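Proteasome chaperone 3 (Saccharomyces cerevisiae, PDB 2Z5B) pairs with its partner Poc4 as a heterodimeric chaperone that binds proteasome precursors and promotes alpha-ring formation during assembly of the 20S proteasome. Local coordinates at residues L40-V54 / Q138-W150. Sequence-based numbering, arbitrary orientation.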
loop_
_atom_site.group_PDB
_atom_site.type_symbol
_atom_site.label_atom_id
_atom_site.label_comp_id
_atom_site.label_asym_id
_atom_site.label_seq_id
_atom_site.Cartn_x
_atom_site.Cartn_y
_atom_site.Cartn_z
ATOM N N LEU B 40 0.515 1.455 -3.572
ATOM C CA LEU B 40 -0.418 2.572 -3.688
ATOM C C LEU B 40 -1.602 2.419 -2.749
ATOM O O LEU B 40 -2.237 1.346 -2.711
ATOM C CB LEU B 40 -0.930 2.696 -5.143
ATOM C CG LEU B 40 -1.967 3.785 -5.436
ATOM C CD1 LEU B 40 -1.344 5.171 -5.275
ATOM C CD2 LEU B 40 -2.503 3.607 -6.861
ATOM N N GLN B 41 -1.896 3.481 -1.992
ATOM C CA GLN B 41 -3.093 3.545 -1.152
ATOM C C GLN B 41 -4.096 4.465 -1.807
ATOM O O GLN B 41 -3.735 5.561 -2.256
ATOM C CB GLN B 41 -2.798 4.128 0.232
ATOM C CG GLN B 41 -1.965 3.255 1.147
ATOM C CD GLN B 41 -1.806 3.903 2.483
ATOM O OE1 GLN B 41 -2.680 3.781 3.353
ATOM N NE2 GLN B 41 -0.703 4.600 2.670
ATOM N N ILE B 42 -5.351 4.027 -1.867
ATOM C CA ILE B 42 -6.451 4.935 -2.241
ATOM C C ILE B 42 -7.561 4.860 -1.206
ATOM O O ILE B 42 -8.358 3.917 -1.200
ATOM C CB ILE B 42 -7.036 4.654 -3.637
ATOM C CG1 ILE B 42 -5.917 4.395 -4.665
ATOM C CG2 ILE B 42 -7.896 5.842 -4.069
ATOM C CD1 ILE B 42 -6.397 3.856 -5.993
ATOM N N ARG B 43 -7.607 5.842 -0.325
ATOM C CA ARG B 43 -8.519 5.802 0.799
ATOM C C ARG B 43 -9.706 6.744 0.637
ATOM O O ARG B 43 -9.555 7.871 0.178
ATOM C CB ARG B 43 -7.778 6.156 2.083
ATOM C CG ARG B 43 -6.715 5.140 2.481
ATOM C CD ARG B 43 -6.226 5.489 3.851
ATOM N NE ARG B 43 -5.119 4.646 4.305
ATOM C CZ ARG B 43 -4.951 4.279 5.568
ATOM N NH1 ARG B 43 -5.865 4.621 6.482
ATOM N NH2 ARG B 43 -3.894 3.532 5.914
ATOM N N LEU B 44 -10.874 6.278 1.075
ATOM C CA LEU B 44 -12.100 7.072 1.053
ATOM C C LEU B 44 -12.506 7.311 2.487
ATOM O O LEU B 44 -12.806 6.360 3.213
ATOM C CB LEU B 44 -13.225 6.345 0.303
ATOM C CG LEU B 44 -14.570 7.095 0.156
ATOM C CD1 LEU B 44 -14.363 8.487 -0.398
ATOM C CD2 LEU B 44 -15.532 6.317 -0.718
ATOM N N ASN B 45 -12.498 8.581 2.887
ATOM C CA ASN B 45 -12.671 8.967 4.292
ATOM C C ASN B 45 -11.748 8.167 5.230
ATOM O O ASN B 45 -12.151 7.764 6.314
ATOM C CB ASN B 45 -14.145 8.851 4.723
ATOM C CG ASN B 45 -15.031 9.965 4.138
ATOM O OD1 ASN B 45 -16.257 9.842 4.109
ATOM N ND2 ASN B 45 -14.418 11.045 3.689
ATOM N N GLY B 46 -10.506 7.946 4.791
ATOM C CA GLY B 46 -9.498 7.230 5.599
ATOM C C GLY B 46 -9.622 5.718 5.525
ATOM O O GLY B 46 -8.748 4.969 6.009
ATOM N N GLU B 47 -10.713 5.253 4.922
ATOM C CA GLU B 47 -10.990 3.820 4.884
ATOM C C GLU B 47 -10.333 3.132 3.704
ATOM O O GLU B 47 -10.139 3.728 2.648
ATOM C CB GLU B 47 -12.501 3.538 4.907
ATOM C CG GLU B 47 -13.168 4.074 6.151
ATOM C CD GLU B 47 -14.667 3.800 6.207
ATOM O OE1 GLU B 47 -15.170 2.999 5.383
ATOM O OE2 GLU B 47 -15.330 4.390 7.101
ATOM N N MET B 48 -10.030 1.854 3.901
ATOM C CA MET B 48 -9.296 1.042 2.955
ATOM C C MET B 48 -9.574 -0.405 3.349
ATOM O O MET B 48 -9.283 -0.795 4.482
ATOM C CB MET B 48 -7.804 1.350 3.093
ATOM C CG MET B 48 -6.917 0.714 2.082
ATOM S SD MET B 48 -5.394 1.653 2.007
ATOM C CE MET B 48 -4.426 0.937 3.336
ATOM N N ASP B 49 -10.124 -1.197 2.428
ATOM C CA ASP B 49 -10.652 -2.525 2.788
ATOM C C ASP B 49 -10.309 -3.631 1.785
ATOM O O ASP B 49 -10.635 -4.797 2.001
ATOM C CB ASP B 49 -12.182 -2.444 2.971
ATOM C CG ASP B 49 -12.923 -2.121 1.668
ATOM O OD1 ASP B 49 -12.291 -2.079 0.593
ATOM O OD2 ASP B 49 -14.156 -1.905 1.720
ATOM N N SER B 50 -9.663 -3.263 0.686
ATOM C CA SER B 50 -9.307 -4.226 -0.355
ATOM C C SER B 50 -7.854 -4.071 -0.760
ATOM O O SER B 50 -7.271 -3.004 -0.577
ATOM C CB SER B 50 -10.217 -4.042 -1.579
ATOM O OG SER B 50 -11.585 -3.934 -1.191
ATOM N N THR B 51 -7.257 -5.129 -1.290
ATOM C CA THR B 51 -5.891 -5.061 -1.813
ATOM C C THR B 51 -5.765 -5.973 -3.021
ATOM O O THR B 51 -6.227 -7.123 -2.992
ATOM C CB THR B 51 -4.817 -5.423 -0.748
ATOM O OG1 THR B 51 -4.828 -4.453 0.307
ATOM C CG2 THR B 51 -3.419 -5.463 -1.359
ATOM N N TYR B 52 -5.129 -5.456 -4.067
ATOM C CA TYR B 52 -4.928 -6.178 -5.313
ATOM C C TYR B 52 -3.491 -6.085 -5.760
ATOM O O TYR B 52 -2.844 -5.048 -5.594
ATOM C CB TYR B 52 -5.845 -5.625 -6.418
ATOM C CG TYR B 52 -7.291 -5.579 -5.993
ATOM C CD1 TYR B 52 -8.108 -6.712 -6.079
ATOM C CD2 TYR B 52 -7.831 -4.415 -5.452
ATOM C CE1 TYR B 52 -9.441 -6.669 -5.642
ATOM C CE2 TYR B 52 -9.148 -4.361 -5.033
ATOM C CZ TYR B 52 -9.948 -5.483 -5.134
ATOM O OH TYR B 52 -11.255 -5.388 -4.701
ATOM N N GLU B 53 -2.996 -7.179 -6.319
ATOM C CA GLU B 53 -1.697 -7.189 -6.948
ATOM C C GLU B 53 -1.892 -7.186 -8.461
ATOM O O GLU B 53 -2.575 -8.058 -9.017
ATOM C CB GLU B 53 -0.872 -8.395 -6.473
ATOM C CG GLU B 53 0.568 -8.383 -6.957
ATOM C CD GLU B 53 1.448 -9.412 -6.272
ATOM O OE1 GLU B 53 0.981 -10.540 -5.975
ATOM O OE2 GLU B 53 2.631 -9.090 -6.034
ATOM N N VAL B 54 -1.315 -6.172 -9.106
ATOM C CA VAL B 54 -1.369 -6.014 -10.554
ATOM C C VAL B 54 0.036 -6.243 -11.127
ATOM O O VAL B 54 0.974 -5.499 -10.818
ATOM C CB VAL B 54 -1.929 -4.613 -10.950
ATOM C CG1 VAL B 54 -2.433 -4.612 -12.405
ATOM C CG2 VAL B 54 -3.055 -4.195 -10.005
ATOM N N GLN B 138 10.210 -5.144 -16.036
ATOM C CA GLN B 138 9.757 -4.771 -14.696
ATOM C C GLN B 138 8.364 -4.106 -14.655
ATOM O O GLN B 138 8.161 -3.040 -15.247
ATOM C CB GLN B 138 10.804 -3.869 -14.009
ATOM C CG GLN B 138 11.248 -2.637 -14.826
ATOM C CD GLN B 138 11.941 -1.564 -13.997
ATOM O OE1 GLN B 138 12.423 -0.561 -14.538
ATOM N NE2 GLN B 138 11.999 -1.764 -12.683
ATOM N N PHE B 139 7.408 -4.760 -13.988
ATOM C CA PHE B 139 6.200 -4.080 -13.464
ATOM C C PHE B 139 5.317 -4.866 -12.488
ATOM O O PHE B 139 4.685 -5.874 -12.841
ATOM C CB PHE B 139 5.311 -3.440 -14.542
ATOM C CG PHE B 139 4.336 -2.443 -13.973
ATOM C CD1 PHE B 139 4.758 -1.150 -13.647
ATOM C CD2 PHE B 139 3.016 -2.805 -13.710
ATOM C CE1 PHE B 139 3.878 -0.233 -13.088
ATOM C CE2 PHE B 139 2.132 -1.894 -13.154
ATOM C CZ PHE B 139 2.560 -0.601 -12.849
ATOM N N SER B 140 5.243 -4.335 -11.272
ATOM C CA SER B 140 4.390 -4.852 -10.224
ATOM C C SER B 140 3.805 -3.658 -9.474
ATOM O O SER B 140 4.504 -2.669 -9.215
ATOM C CB SER B 140 5.215 -5.732 -9.288
ATOM O OG SER B 140 4.449 -6.194 -8.202
ATOM N N LEU B 141 2.520 -3.751 -9.156
ATOM C CA LEU B 141 1.824 -2.729 -8.392
ATOM C C LEU B 141 0.877 -3.372 -7.401
ATOM O O LEU B 141 0.010 -4.172 -7.768
ATOM C CB LEU B 141 1.081 -1.766 -9.336
ATOM C CG LEU B 141 0.216 -0.598 -8.850
ATOM C CD1 LEU B 141 0.933 0.375 -7.896
ATOM C CD2 LEU B 141 -0.325 0.168 -10.059
ATOM N N LEU B 142 1.044 -3.006 -6.138
ATOM C CA LEU B 142 0.159 -3.435 -5.068
ATOM C C LEU B 142 -0.754 -2.260 -4.719
ATOM O O LEU B 142 -0.267 -1.159 -4.418
ATOM C CB LEU B 142 1.030 -3.875 -3.876
ATOM C CG LEU B 142 0.659 -4.933 -2.834
ATOM C CD1 LEU B 142 -0.081 -6.116 -3.401
ATOM C CD2 LEU B 142 1.935 -5.406 -2.129
ATOM N N ILE B 143 -2.067 -2.468 -4.825
ATOM C CA ILE B 143 -3.044 -1.393 -4.595
ATOM C C ILE B 143 -3.956 -1.742 -3.437
ATOM O O ILE B 143 -4.684 -2.732 -3.485
ATOM C CB ILE B 143 -3.914 -1.044 -5.860
ATOM C CG1 ILE B 143 -3.015 -0.724 -7.059
ATOM C CG2 ILE B 143 -4.849 0.146 -5.550
ATOM C CD1 ILE B 143 -3.743 -0.623 -8.429
ATOM N N SER B 144 -3.908 -0.934 -2.392
ATOM C CA SER B 144 -4.857 -1.061 -1.297
ATOM C C SER B 144 -5.835 0.092 -1.405
ATOM O O SER B 144 -5.424 1.251 -1.490
ATOM C CB SER B 144 -4.148 -1.047 0.058
ATOM O OG SER B 144 -3.295 -2.169 0.209
ATOM N N MET B 145 -7.125 -0.215 -1.407
ATOM C CA MET B 145 -8.125 0.823 -1.614
ATOM C C MET B 145 -9.458 0.556 -0.921
ATOM O O MET B 145 -9.714 -0.563 -0.481
ATOM C CB MET B 145 -8.328 1.073 -3.122
ATOM C CG MET B 145 -8.800 -0.131 -3.946
ATOM S SD MET B 145 -8.847 0.267 -5.730
ATOM C CE MET B 145 -9.249 1.993 -5.671
ATOM N N SER B 146 -10.284 1.596 -0.824
ATOM C CA SER B 146 -11.675 1.457 -0.372
ATOM C C SER B 146 -12.548 1.007 -1.540
ATOM O O SER B 146 -12.628 1.700 -2.558
ATOM C CB SER B 146 -12.196 2.789 0.164
ATOM O OG SER B 146 -13.613 2.776 0.323
ATOM N N SER B 147 -13.208 -0.143 -1.385
ATOM C CA SER B 147 -14.179 -0.635 -2.362
ATOM C C SER B 147 -15.381 0.311 -2.522
ATOM O O SER B 147 -16.117 0.236 -3.510
ATOM C CB SER B 147 -14.680 -2.019 -1.939
ATOM O OG SER B 147 -15.292 -1.954 -0.664
ATOM N N LYS B 148 -15.578 1.189 -1.545
ATOM C CA LYS B 148 -16.721 2.109 -1.537
ATOM C C LYS B 148 -16.558 3.315 -2.469
ATOM O O LYS B 148 -17.499 4.100 -2.647
ATOM C CB LYS B 148 -17.019 2.572 -0.112
ATOM C CG LYS B 148 -17.269 1.413 0.857
ATOM C CD LYS B 148 -18.480 1.659 1.748
ATOM C CE LYS B 148 -19.777 1.154 1.101
ATOM N NZ LYS B 148 -19.838 -0.341 1.010
ATOM N N ILE B 149 -15.368 3.470 -3.055
ATOM C CA ILE B 149 -15.145 4.481 -4.094
ATOM C C ILE B 149 -15.888 4.087 -5.376
ATOM O O ILE B 149 -16.326 4.942 -6.148
ATOM C CB ILE B 149 -13.635 4.667 -4.427
ATOM C CG1 ILE B 149 -12.821 4.984 -3.171
ATOM C CG2 ILE B 149 -13.436 5.788 -5.462
ATOM C CD1 ILE B 149 -11.332 4.853 -3.359
ATOM N N TRP B 150 -16.029 2.783 -5.588
ATOM C CA TRP B 150 -16.542 2.241 -6.841
ATOM C C TRP B 150 -17.942 1.662 -6.673
ATOM O O TRP B 150 -18.685 2.083 -5.788
ATOM C CB TRP B 150 -15.579 1.171 -7.356
ATOM C CG TRP B 150 -14.151 1.630 -7.268
ATOM C CD1 TRP B 150 -13.195 1.188 -6.393
ATOM C CD2 TRP B 150 -13.530 2.654 -8.059
ATOM N NE1 TRP B 150 -12.017 1.857 -6.609
ATOM C CE2 TRP B 150 -12.193 2.764 -7.621
ATOM C CE3 TRP B 150 -13.972 3.477 -9.104
ATOM C CZ2 TRP B 150 -11.292 3.668 -8.186
ATOM C CZ3 TRP B 150 -13.076 4.378 -9.665
ATOM C CH2 TRP B 150 -11.748 4.464 -9.204
#
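Ile42 lies alongside Met145, both pointing the same way off the sheet, and Ile42 CD1 presses on Met145 CE at 3.4 Å, tighter than usual for two carbons. Ile42 CG2, its other branch, meets Ile149 CD1 at 3.6 Å, the two side chains crossing at about a right angle. Leu40, Leu141, Ile143 and Val54 extend this apolar face, which helix 109-124 covers at Val54. On the opposite face Thr51 OG1 and Ser144 OG share a hydrogen bond of 2.8 Å, and Met48, CG anti to its backbone N, lays SD beside Ser144 CB. This face meets the chain of Protein YPL144W, whose Tyr62 hydrogen-bonds Ser144 OG. Asp49 and Ser50 both donate their backbone N to Met145 O, Ser50 nearly in line with the carbonyl and Asp49 from above its plane: a classic beta bulge. With CG between its backbone N and carbonyl carbon (chi1 66°), the Asp49 carboxylate grips Ser147 twice, OD2 taking Ser147 OG at 2.6 Å through its syn lone pair and OD1 taking Ser147 N at 2.9 Å. Ser50 OG reaches OD1 from the other face of the carboxylate, so three bonds fix the group. Strands 38-44 and 50-56, consecutive and joined through a type I' turn, are thus parted by strand 140-145, which pairs parallel with the first and antiparallel with the second at the centre of a mixed six-stranded sheet.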